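PDB 4ABY: DNA repair protein RecN from Deinococcus radiodurans, which hydrolyses ATP and probably takes part in the recombinational repair of damaged DNA, this construct holding the SMC-like head domain. Local coordinates for residues E44-A49 and E97-V102; R172-E177 and R234-E239; E323-I328 and V351-A356; M254-M259 and A283-E288. One frame throughout, in Å; residues are numbered along the deposited sequence.

Contact 1 (E44-A49 and E97-V102)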
# COMPACT_ATOMS: atom_id res chain seq x y z
N GLU A 44 9.15 17.81 0.73
CA GLU A 44 8.94 19.22 1.05
C GLU A 44 7.46 19.55 1.05
O GLU A 44 6.78 19.39 0.04
CB GLU A 44 9.67 20.11 0.05
CG GLU A 44 11.18 19.93 0.04
CD GLU A 44 11.85 20.86 -0.94
OE1 GLU A 44 11.14 21.70 -1.54
OE2 GLU A 44 13.08 20.74 -1.12
N ILE A 45 6.97 20.02 2.19
CA ILE A 45 5.57 20.37 2.31
C ILE A 45 5.43 21.83 2.70
O ILE A 45 6.08 22.29 3.63
CB ILE A 45 4.86 19.49 3.36
CG1 ILE A 45 4.96 18.01 2.99
CG2 ILE A 45 3.40 19.89 3.50
CD1 ILE A 45 4.47 17.08 4.08
N ARG A 46 4.59 22.57 1.99
CA ARG A 46 4.38 23.97 2.30
C ARG A 46 2.89 24.28 2.41
O ARG A 46 2.10 23.92 1.54
CB ARG A 46 5.05 24.86 1.26
CG ARG A 46 5.08 26.34 1.63
CD ARG A 46 5.68 27.18 0.51
NE ARG A 46 5.01 26.93 -0.77
CZ ARG A 46 3.91 27.55 -1.19
NH1 ARG A 46 3.35 28.48 -0.42
NH2 ARG A 46 3.38 27.25 -2.36
N ASN A 47 2.51 24.93 3.51
CA ASN A 47 1.13 25.32 3.77
C ASN A 47 0.14 24.17 3.69
O ASN A 47 -0.92 24.30 3.09
CB ASN A 47 0.71 26.44 2.83
CG ASN A 47 1.41 27.75 3.14
OD1 ASN A 47 1.86 27.97 4.26
ND2 ASN A 47 1.52 28.61 2.14
N LEU A 48 0.49 23.04 4.30
CA LEU A 48 -0.44 21.91 4.39
C LEU A 48 -0.86 21.70 5.85
O LEU A 48 -0.04 21.34 6.70
CB LEU A 48 0.19 20.64 3.82
CG LEU A 48 -0.71 19.42 3.61
CD1 LEU A 48 -0.05 18.45 2.65
CD2 LEU A 48 -1.05 18.72 4.91
N ALA A 49 -2.14 21.94 6.13
CA ALA A 49 -2.70 21.73 7.46
C ALA A 49 -1.99 22.53 8.54
O ALA A 49 -2.11 23.76 8.60
CB ALA A 49 -2.70 20.26 7.81
N GLU A 97 -4.03 30.23 4.35
CA GLU A 97 -3.11 30.30 3.21
C GLU A 97 -3.83 30.15 1.88
O GLU A 97 -4.96 29.65 1.82
CB GLU A 97 -1.99 29.27 3.34
CG GLU A 97 -1.11 29.45 4.57
CD GLU A 97 -0.24 30.70 4.52
OE1 GLU A 97 0.16 31.10 3.40
OE2 GLU A 97 0.04 31.27 5.59
N LYS A 98 -3.18 30.60 0.81
CA LYS A 98 -3.80 30.66 -0.50
C LYS A 98 -3.53 29.40 -1.31
O LYS A 98 -4.33 29.02 -2.16
CB LYS A 98 -3.31 31.89 -1.27
CG LYS A 98 -1.80 32.11 -1.21
CD LYS A 98 -1.33 33.23 -2.14
CE LYS A 98 0.12 33.60 -1.86
NZ LYS A 98 0.30 34.18 -0.50
N GLU A 99 -2.40 28.75 -1.05
CA GLU A 99 -2.05 27.54 -1.79
C GLU A 99 -0.97 26.71 -1.12
O GLU A 99 -0.10 27.23 -0.43
CB GLU A 99 -1.62 27.90 -3.21
CG GLU A 99 -0.25 28.53 -3.30
CD GLU A 99 0.11 28.86 -4.73
OE1 GLU A 99 -0.80 29.25 -5.49
OE2 GLU A 99 1.30 28.73 -5.09
N LEU A 100 -1.04 25.40 -1.34
CA LEU A 100 -0.06 24.48 -0.78
C LEU A 100 0.76 23.83 -1.88
O LEU A 100 0.37 23.82 -3.04
CB LEU A 100 -0.75 23.41 0.08
CG LEU A 100 -1.62 22.32 -0.56
CD1 LEU A 100 -0.81 21.31 -1.33
CD2 LEU A 100 -2.40 21.62 0.54
N LEU A 101 1.91 23.28 -1.49
CA LEU A 101 2.81 22.64 -2.44
C LEU A 101 3.44 21.42 -1.80
O LEU A 101 3.87 21.47 -0.65
CB LEU A 101 3.91 23.62 -2.86
CG LEU A 101 5.05 23.02 -3.67
CD1 LEU A 101 4.69 22.97 -5.14
CD2 LEU A 101 6.31 23.83 -3.46
N VAL A 102 3.51 20.32 -2.55
CA VAL A 102 4.15 19.11 -2.06
C VAL A 102 5.17 18.60 -3.06
O VAL A 102 4.81 18.13 -4.13
CB VAL A 102 3.12 18.00 -1.81
CG1 VAL A 102 3.82 16.76 -1.27
CG2 VAL A 102 2.05 18.48 -0.85
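Arg46 and Leu101 form a hydrogen-bonded pair of two antiparallel strands: Arg46 N donates to Leu101 O at 2.9 Å, and Leu101 N returns a bond to Arg46 O at 3.1 Å. Ile45 and Val102 follow as a non-hydrogen-bonded pair on the other, more buried face. There Leu48 sets its CG 4.1 Å from Leu100 CD2 and its CD1 the same 4.1 Å from Val102 CG2; branched apolar chains suit this buried side. The strand turns a corner at Asn47, whose positive phi (54°) asparagine tolerates well. Its ND2 makes a weak bond to Glu99 O (3.3 Å), and the carboxylate of Glu97 stacks on the amide with the planes 22° apart. An alanine in place of Glu97 would probably leave that amide without its stacked partner and less restrained in rotation. The side of Arg46 and Leu101 is looser and partly open to solvent. The Arg46 chain bends at chi3 (53°), and its NH2 lies against Leu101 CB and makes a long salt bridge of 3.7 Å to Glu99 OE2; Glu99 is held more firmly by Arg120. Within this antiparallel sheet, strand 42-48 sits between strands 51-57 and 99-105, and helix 69-83, whose first turn belongs to the predicted ATP-binding P-loop, covers Ile45, Leu48 and Val102.

Contact 2 (R172-E177 and R234-E239)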
# COMPACT_ATOMS: atom_id res chain seq x y z
N ARG A 172 0.61 -15.38 -10.83
CA ARG A 172 2.07 -15.44 -10.81
C ARG A 172 2.56 -16.65 -10.02
O ARG A 172 3.75 -16.79 -9.75
CB ARG A 172 2.70 -14.13 -10.31
CG ARG A 172 2.34 -13.70 -8.89
CD ARG A 172 2.83 -12.27 -8.64
NE ARG A 172 2.25 -11.65 -7.45
CZ ARG A 172 2.93 -11.38 -6.34
NH1 ARG A 172 4.23 -11.67 -6.25
NH2 ARG A 172 2.32 -10.81 -5.30
N ARG A 173 1.62 -17.53 -9.69
CA ARG A 173 1.92 -18.82 -9.07
C ARG A 173 1.77 -19.93 -10.10
O ARG A 173 2.17 -21.07 -9.87
CB ARG A 173 0.99 -19.07 -7.89
CG ARG A 173 0.99 -17.97 -6.85
CD ARG A 173 2.26 -17.98 -6.01
NE ARG A 173 2.15 -18.87 -4.86
CZ ARG A 173 2.81 -18.69 -3.72
NH1 ARG A 173 3.64 -17.66 -3.58
NH2 ARG A 173 2.64 -19.55 -2.72
N VAL A 174 1.17 -19.58 -11.23
CA VAL A 174 0.95 -20.55 -12.30
C VAL A 174 1.35 -19.96 -13.65
O VAL A 174 0.64 -20.10 -14.64
CB VAL A 174 -0.52 -21.02 -12.35
CG1 VAL A 174 -0.88 -21.76 -11.07
CG2 VAL A 174 -1.46 -19.85 -12.57
N THR A 175 2.51 -19.30 -13.69
CA THR A 175 2.97 -18.64 -14.90
C THR A 175 2.93 -19.56 -16.12
O THR A 175 2.54 -19.14 -17.20
CB THR A 175 4.39 -18.08 -14.74
OG1 THR A 175 5.24 -19.10 -14.20
CG2 THR A 175 4.38 -16.89 -13.80
N LYS A 176 3.35 -20.81 -15.94
CA LYS A 176 3.37 -21.75 -17.05
C LYS A 176 2.00 -21.82 -17.73
O LYS A 176 1.88 -21.57 -18.93
CB LYS A 176 3.82 -23.13 -16.57
CG LYS A 176 4.09 -24.12 -17.69
CD LYS A 176 4.53 -25.47 -17.15
CE LYS A 176 3.45 -26.12 -16.28
NZ LYS A 176 2.23 -26.46 -17.06
N GLU A 177 0.97 -22.14 -16.95
CA GLU A 177 -0.39 -22.23 -17.47
C GLU A 177 -0.87 -20.90 -18.03
O GLU A 177 -1.51 -20.85 -19.08
CB GLU A 177 -1.35 -22.71 -16.39
CG GLU A 177 -1.13 -24.16 -15.95
CD GLU A 177 -0.04 -24.32 -14.92
OE1 GLU A 177 0.84 -23.44 -14.83
OE2 GLU A 177 -0.07 -25.33 -14.18
N ARG A 234 -5.14 -22.59 -11.17
CA ARG A 234 -5.55 -21.55 -10.24
C ARG A 234 -6.11 -22.16 -8.96
O ARG A 234 -5.58 -21.92 -7.87
CB ARG A 234 -6.57 -20.61 -10.89
CG ARG A 234 -5.95 -19.63 -11.88
CD ARG A 234 -7.02 -18.84 -12.62
NE ARG A 234 -6.45 -17.74 -13.40
CZ ARG A 234 -7.14 -17.00 -14.26
NH1 ARG A 234 -8.43 -17.25 -14.47
NH2 ARG A 234 -6.55 -16.01 -14.92
N GLU A 235 -7.16 -22.96 -9.09
CA GLU A 235 -7.76 -23.63 -7.94
C GLU A 235 -6.74 -24.50 -7.21
O GLU A 235 -6.80 -24.64 -5.98
CB GLU A 235 -8.96 -24.47 -8.36
CG GLU A 235 -10.24 -23.67 -8.60
CD GLU A 235 -11.34 -24.50 -9.23
OE1 GLU A 235 -11.03 -25.34 -10.11
OE2 GLU A 235 -12.52 -24.32 -8.87
N ARG A 236 -5.81 -25.09 -7.96
CA ARG A 236 -4.80 -25.95 -7.38
C ARG A 236 -3.86 -25.17 -6.47
O ARG A 236 -3.60 -25.57 -5.34
CB ARG A 236 -3.98 -26.63 -8.48
CG ARG A 236 -2.88 -27.55 -7.98
CD ARG A 236 -1.92 -27.95 -9.10
NE ARG A 236 -0.94 -26.90 -9.38
CZ ARG A 236 -0.54 -26.55 -10.61
NH1 ARG A 236 -1.06 -27.16 -11.67
NH2 ARG A 236 0.36 -25.60 -10.77
N GLU A 237 -3.38 -24.03 -6.97
CA GLU A 237 -2.38 -23.24 -6.26
C GLU A 237 -2.99 -22.23 -5.30
O GLU A 237 -2.27 -21.53 -4.60
CB GLU A 237 -1.48 -22.52 -7.26
CG GLU A 237 -0.55 -23.45 -8.01
CD GLU A 237 0.45 -24.14 -7.10
OE1 GLU A 237 1.39 -23.46 -6.63
OE2 GLU A 237 0.28 -25.36 -6.86
N ALA A 238 -4.32 -22.16 -5.27
CA ALA A 238 -5.00 -21.17 -4.44
C ALA A 238 -4.90 -21.47 -2.94
O ALA A 238 -4.51 -20.61 -2.16
CB ALA A 238 -6.46 -21.04 -4.86
N GLU A 239 -5.27 -22.68 -2.55
CA GLU A 239 -5.22 -23.09 -1.15
C GLU A 239 -3.86 -22.84 -0.50
O GLU A 239 -3.78 -22.19 0.54
CB GLU A 239 -5.63 -24.56 -1.00
CG GLU A 239 -7.03 -24.87 -1.54
CD GLU A 239 -8.10 -24.84 -0.46
OE1 GLU A 239 -7.74 -24.98 0.73
OE2 GLU A 239 -9.29 -24.69 -0.81
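A salt-bridge network of Lys176, Glu177, Arg236 and Glu237 joins the start of helix 175-197 to helix 214-249, the pair consistent with the base of the coiled-coil arm that is cut short in this head-domain construct. Glu177 lies in the first turn of its helix, where an acidic side chain would probably be favoured by the helix dipole, and it turns its OE2 to the guanidinium. Arg236 NH1 donates to Glu177 OE2 at 3.3 Å, close to the guanidinium plane, while Arg236 NH2 adds a weak bond to the same oxygen; one carboxylate oxygen is thus gripped by two nitrogens. Lys176 NZ adds a long ion pair to it, so positive charge meets Glu177 from both segments. The two side chains of Glu177 and Arg236 cross at about a right angle, their flat groups turned 44° apart.

Beside the charges, Val174 supplies the apolar filling. Its CG1 rests 3.5 Å from Glu237 CG, the two chains lying alongside and pointing opposite ways, and it comes 4.0 Å from Arg236 NH2. A valine suits this buried place, against the aliphatic part of Glu237 and against Ala233. Arg173 brings its CB to 4.3 Å from Glu237 CB, its chain continuing to Leu241 of the same helix. Arg234 has its strongest partner in Asp171, at the end of helix 163-171, which ties the arm to the rest of the head. Arg236 is fixed a second time within its own helix: NE donates to Glu237 OE2 at 3.2 Å in a nearly straight bond of 178°, with the oxygen in the guanidinium plane.

Contact 3 (E323-I328 and V351-A356)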
# COMPACT_ATOMS: atom_id res chain seq x y z
N GLU A 323 -2.63 3.50 10.28
CA GLU A 323 -3.54 2.84 11.12
C GLU A 323 -3.36 1.39 11.28
O GLU A 323 -4.30 0.75 11.59
CB GLU A 323 -4.92 3.04 10.53
CG GLU A 323 -5.72 4.16 11.16
CD GLU A 323 -7.12 4.20 10.68
OE1 GLU A 323 -7.37 4.73 9.61
OE2 GLU A 323 -8.00 3.72 11.37
N VAL A 324 -2.19 0.84 11.07
CA VAL A 324 -2.09 -0.61 11.23
C VAL A 324 -1.89 -0.86 12.65
O VAL A 324 -2.04 -1.97 13.06
CB VAL A 324 -0.74 -0.32 10.58
CG1 VAL A 324 0.17 0.30 11.54
CG2 VAL A 324 -0.12 -1.58 10.09
N ASP A 325 -1.68 0.17 13.45
CA ASP A 325 -1.78 -0.15 14.86
C ASP A 325 -3.11 0.14 15.44
O ASP A 325 -3.28 0.12 16.63
CB ASP A 325 -0.79 0.68 15.64
CG ASP A 325 -0.89 2.09 15.35
OD1 ASP A 325 -1.67 2.44 14.52
OD2 ASP A 325 -0.19 2.87 15.95
N ALA A 326 -4.07 0.44 14.61
CA ALA A 326 -5.34 0.92 15.12
C ALA A 326 -5.90 0.10 16.28
O ALA A 326 -5.66 0.43 17.45
CB ALA A 326 -6.36 1.04 14.00
N GLY A 327 -6.64 -0.96 15.98
CA GLY A 327 -7.42 -1.62 17.01
C GLY A 327 -6.76 -2.79 17.72
O GLY A 327 -7.45 -3.67 18.24
N ILE A 328 -5.44 -2.81 17.74
CA ILE A 328 -4.70 -3.93 18.33
C ILE A 328 -3.80 -3.44 19.44
O ILE A 328 -3.76 -2.25 19.75
CB ILE A 328 -3.80 -4.62 17.29
CG1 ILE A 328 -2.68 -3.65 16.85
CG2 ILE A 328 -4.61 -5.09 16.10
CD1 ILE A 328 -1.59 -4.30 16.04
N VAL A 351 5.37 4.41 8.46
CA VAL A 351 4.20 4.29 9.30
C VAL A 351 4.18 5.36 10.39
O VAL A 351 5.23 5.78 10.88
CB VAL A 351 4.11 2.90 9.96
CG1 VAL A 351 4.59 1.82 9.01
CG2 VAL A 351 4.91 2.87 11.25
N VAL A 352 2.98 5.80 10.75
CA VAL A 352 2.78 6.67 11.89
C VAL A 352 2.19 5.80 13.00
O VAL A 352 1.21 5.09 12.78
CB VAL A 352 1.81 7.81 11.56
CG1 VAL A 352 1.62 8.71 12.76
CG2 VAL A 352 2.33 8.61 10.38
N THR A 353 2.79 5.86 14.19
CA THR A 353 2.40 4.94 15.25
C THR A 353 2.38 5.58 16.63
O THR A 353 3.07 6.57 16.87
CB THR A 353 3.33 3.71 15.28
OG1 THR A 353 2.89 2.78 16.27
CG2 THR A 353 4.75 4.13 15.59
N HIS A 354 1.56 5.03 17.52
CA HIS A 354 1.51 5.48 18.91
C HIS A 354 1.95 4.37 19.87
O HIS A 354 1.96 4.55 21.08
CB HIS A 354 0.11 5.97 19.29
CG HIS A 354 -0.97 4.97 19.03
ND1 HIS A 354 -1.60 4.84 17.80
CD2 HIS A 354 -1.55 4.05 19.84
CE1 HIS A 354 -2.51 3.89 17.87
NE2 HIS A 354 -2.50 3.39 19.09
N LEU A 355 2.34 3.24 19.30
CA LEU A 355 2.77 2.07 20.07
C LEU A 355 4.29 1.96 20.09
O LEU A 355 4.93 1.90 19.05
CB LEU A 355 2.17 0.80 19.47
CG LEU A 355 0.65 0.66 19.50
CD1 LEU A 355 0.21 -0.58 18.74
CD2 LEU A 355 0.16 0.62 20.93
N ALA A 356 4.85 1.90 21.29
CA ALA A 356 6.30 1.81 21.44
C ALA A 356 6.85 0.55 20.79
O ALA A 356 7.99 0.54 20.32
CB ALA A 356 6.69 1.86 22.91
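Asp325 binds Thr353 and His354 through a single carboxylate oxygen, joining two loops of the ABC-type ATPase fold: residues 323-328, which begin at the Walker B glutamate and probably continue as the D-loop, and 351-356, which carry the histidine of the H-loop.

Hydrogen bonds come first. Thr353 OG1 donates to Asp325 OD2 at 3.1 Å from above the carboxylate plane, 39° out of it. The backbone His354 N donates to Asp325 OD2 at 3.2 Å, meeting it nearly along the C-O axis. Thr353 OG1 in turn accepts from Leu355 N at 3.1 Å, an ST turn; a hydroxyl residue suits a position that must both give and accept. On the other side, Ala326 N bonds to Glu323 O and closes a type I turn that presents Asp325.

Close contacts without a bond come second. His354 ND1 lies 3.0 Å from Asp325 OD2, but at an angle too poor for a hydrogen bond, and the ring stands 42° from the carboxylate plane.

Apolar contact is the third kind: Leu355 CD1 lies 3.5 Å from Asp325 CB, packing against the base of the side chain. An alanine in place of Asp325 would probably leave Thr353 OG1 and His354 N without their shared acceptor and let the two loops move apart.

Around this pair, strand 348-352 borders strand 62-67, to which Val351 and Thr353 bond through their backbones. Helix 330-343 covers Val324, Ile328, Val351 and Leu355, and Ile358 of helix 356-359 lies against Asp325, Val351 and Thr353.

Contact 4 (M254-M259 and A283-E288)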
# COMPACT_ATOMS: atom_id res chain seq x y z
N MSE A 254 -6.23 -11.00 14.13
CA MSE A 254 -7.38 -11.59 13.45
C MSE A 254 -7.23 -13.10 13.47
O MSE A 254 -7.02 -13.72 12.43
CB MSE A 254 -7.46 -11.08 12.01
CG MSE A 254 -7.98 -9.66 11.89
SE MSE A 254 -7.50 -8.81 10.19
CE MSE A 254 -5.61 -8.47 10.51
N PRO A 255 -7.34 -13.70 14.66
CA PRO A 255 -7.04 -15.12 14.84
C PRO A 255 -7.98 -16.01 14.04
O PRO A 255 -7.63 -17.16 13.76
CB PRO A 255 -7.27 -15.34 16.34
CG PRO A 255 -7.27 -13.98 16.95
CD PRO A 255 -7.82 -13.08 15.91
N HIS A 256 -9.15 -15.49 13.68
CA HIS A 256 -10.15 -16.30 12.98
C HIS A 256 -10.45 -15.77 11.59
O HIS A 256 -11.55 -15.96 11.07
CB HIS A 256 -11.44 -16.37 13.80
CG HIS A 256 -11.22 -16.79 15.22
ND1 HIS A 256 -10.64 -18.00 15.56
CD2 HIS A 256 -11.49 -16.17 16.39
CE1 HIS A 256 -10.57 -18.10 16.87
NE2 HIS A 256 -11.08 -17.00 17.40
N ALA A 257 -9.47 -15.11 11.00
CA ALA A 257 -9.64 -14.59 9.65
C ALA A 257 -9.83 -15.75 8.70
O ALA A 257 -9.18 -16.79 8.83
CB ALA A 257 -8.45 -13.75 9.25
N ARG A 258 -10.75 -15.58 7.75
CA ARG A 258 -10.95 -16.55 6.68
C ARG A 258 -10.70 -15.87 5.35
O ARG A 258 -11.01 -14.69 5.19
CB ARG A 258 -12.36 -17.13 6.71
CG ARG A 258 -12.71 -17.93 7.96
CD ARG A 258 -13.81 -18.94 7.65
NE ARG A 258 -14.64 -19.25 8.80
CZ ARG A 258 -15.50 -20.27 8.86
NH1 ARG A 258 -15.63 -21.09 7.82
NH2 ARG A 258 -16.22 -20.47 9.95
N MSE A 259 -10.13 -16.60 4.41
CA MSE A 259 -9.75 -16.03 3.12
C MSE A 259 -9.80 -17.08 2.03
O MSE A 259 -9.50 -18.25 2.27
CB MSE A 259 -8.35 -15.42 3.21
CG MSE A 259 -7.75 -15.03 1.87
SE MSE A 259 -6.02 -14.13 2.03
CE MSE A 259 -6.61 -12.43 2.78
N ALA A 283 -12.70 -10.90 8.40
CA ALA A 283 -11.80 -10.67 9.53
C ALA A 283 -12.20 -11.48 10.77
O ALA A 283 -11.35 -11.98 11.50
CB ALA A 283 -11.75 -9.19 9.87
N ASN A 284 -13.51 -11.59 11.00
CA ASN A 284 -14.02 -12.19 12.23
C ASN A 284 -14.71 -13.53 11.99
O ASN A 284 -15.03 -13.87 10.85
CB ASN A 284 -14.96 -11.21 12.92
CG ASN A 284 -14.32 -9.85 13.14
OD1 ASN A 284 -14.98 -8.82 13.02
ND2 ASN A 284 -13.03 -9.84 13.44
N PRO A 285 -14.91 -14.31 13.07
CA PRO A 285 -15.50 -15.66 13.02
C PRO A 285 -16.95 -15.68 12.53
O PRO A 285 -17.32 -16.55 11.74
CB PRO A 285 -15.44 -16.12 14.48
CG PRO A 285 -15.32 -14.86 15.28
CD PRO A 285 -14.49 -13.96 14.43
N GLY A 286 -17.76 -14.74 13.00
CA GLY A 286 -19.17 -14.71 12.63
C GLY A 286 -19.43 -14.15 11.25
O GLY A 286 -20.50 -14.38 10.67
N GLU A 287 -18.45 -13.42 10.71
CA GLU A 287 -18.61 -12.73 9.44
C GLU A 287 -18.58 -13.66 8.23
O GLU A 287 -17.98 -14.73 8.26
CB GLU A 287 -17.53 -11.66 9.28
CG GLU A 287 -17.46 -10.70 10.45
CD GLU A 287 -16.64 -9.47 10.15
OE1 GLU A 287 -15.75 -9.56 9.28
OE2 GLU A 287 -16.88 -8.43 10.79
N GLU A 288 -19.25 -13.22 7.16
CA GLU A 288 -19.21 -13.90 5.87
C GLU A 288 -18.11 -13.30 5.01
O GLU A 288 -17.78 -12.12 5.14
CB GLU A 288 -20.55 -13.76 5.15
CG GLU A 288 -21.45 -14.98 5.22
CD GLU A 288 -22.70 -14.83 4.36
OE1 GLU A 288 -22.91 -13.72 3.82
OE2 GLU A 288 -23.46 -15.81 4.22
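Met254, a selenomethionine in this crystal, meets Ala283 in two ways: its CB lies 4.0 Å from Ala283 O, and its SE is 4.3 Å from Ala283 CB. CG also lies by the Ala283 carbonyl oxygen, and the selenium reaches the methyl group before the chain turns off. The small side chain of Ala283 suits this close approach to the backbone.

Met254 also opens a type I turn, closed by Ala257 N bonding to Met254 O at 3.2 Å. Pro255 occupies the second position of that turn, where its fixed phi fits, and its CB lies over the centre of the His256 ring.

His256 packs on the exposed side. Its CB comes 3.9 Å from Pro285 CD, and its CD2 4.2 Å from Pro285 CG, the proline ring crossing the histidine side chain at a slant. No hydrogen bond joins the segments, so the pairing rests on van der Waals contact.

Ala257 follows, its CA 3.6 Å from Ala283 O, while its small CB lies against Phe281 of strand 276-282. Arg258 reaches over with its guanidinium, NH2 coming 4.4 Å from Pro285 O, too far for a bond.

Across the way, Glu287 OE1 accepts weakly from Ala283 N and Asn284 N, bracing its own loop. Strand 258-266 pairs with strand 276-282 as a two-stranded antiparallel sheet, Arg258 bonding to Ser282 by backbone; helix 298-312 covers Met254 and Ala283, while helix 214-249 meets Met254 and Met259.

The contacts run in series along the chain and spread over the head domain. Contacts 1 and 2 lie on opposite sides of its centre, their centres 47 Å apart. The two nearest the predicted ATP site are contact 1, where the Leu48 side chain is about 4 Å from that of Ser74, and contact 3, where the Val352 side chain is about 4 Å from that of Thr69; their own centres are 26 Å apart, so they approach the P-loop from different places. Contact 4 lies between contacts 3 and 2: its nearest atoms are about 6 Å from contact 3 and about 7 Å from contact 2, placing it between the nucleotide-binding core and the helices of contact 2, itself away from the site.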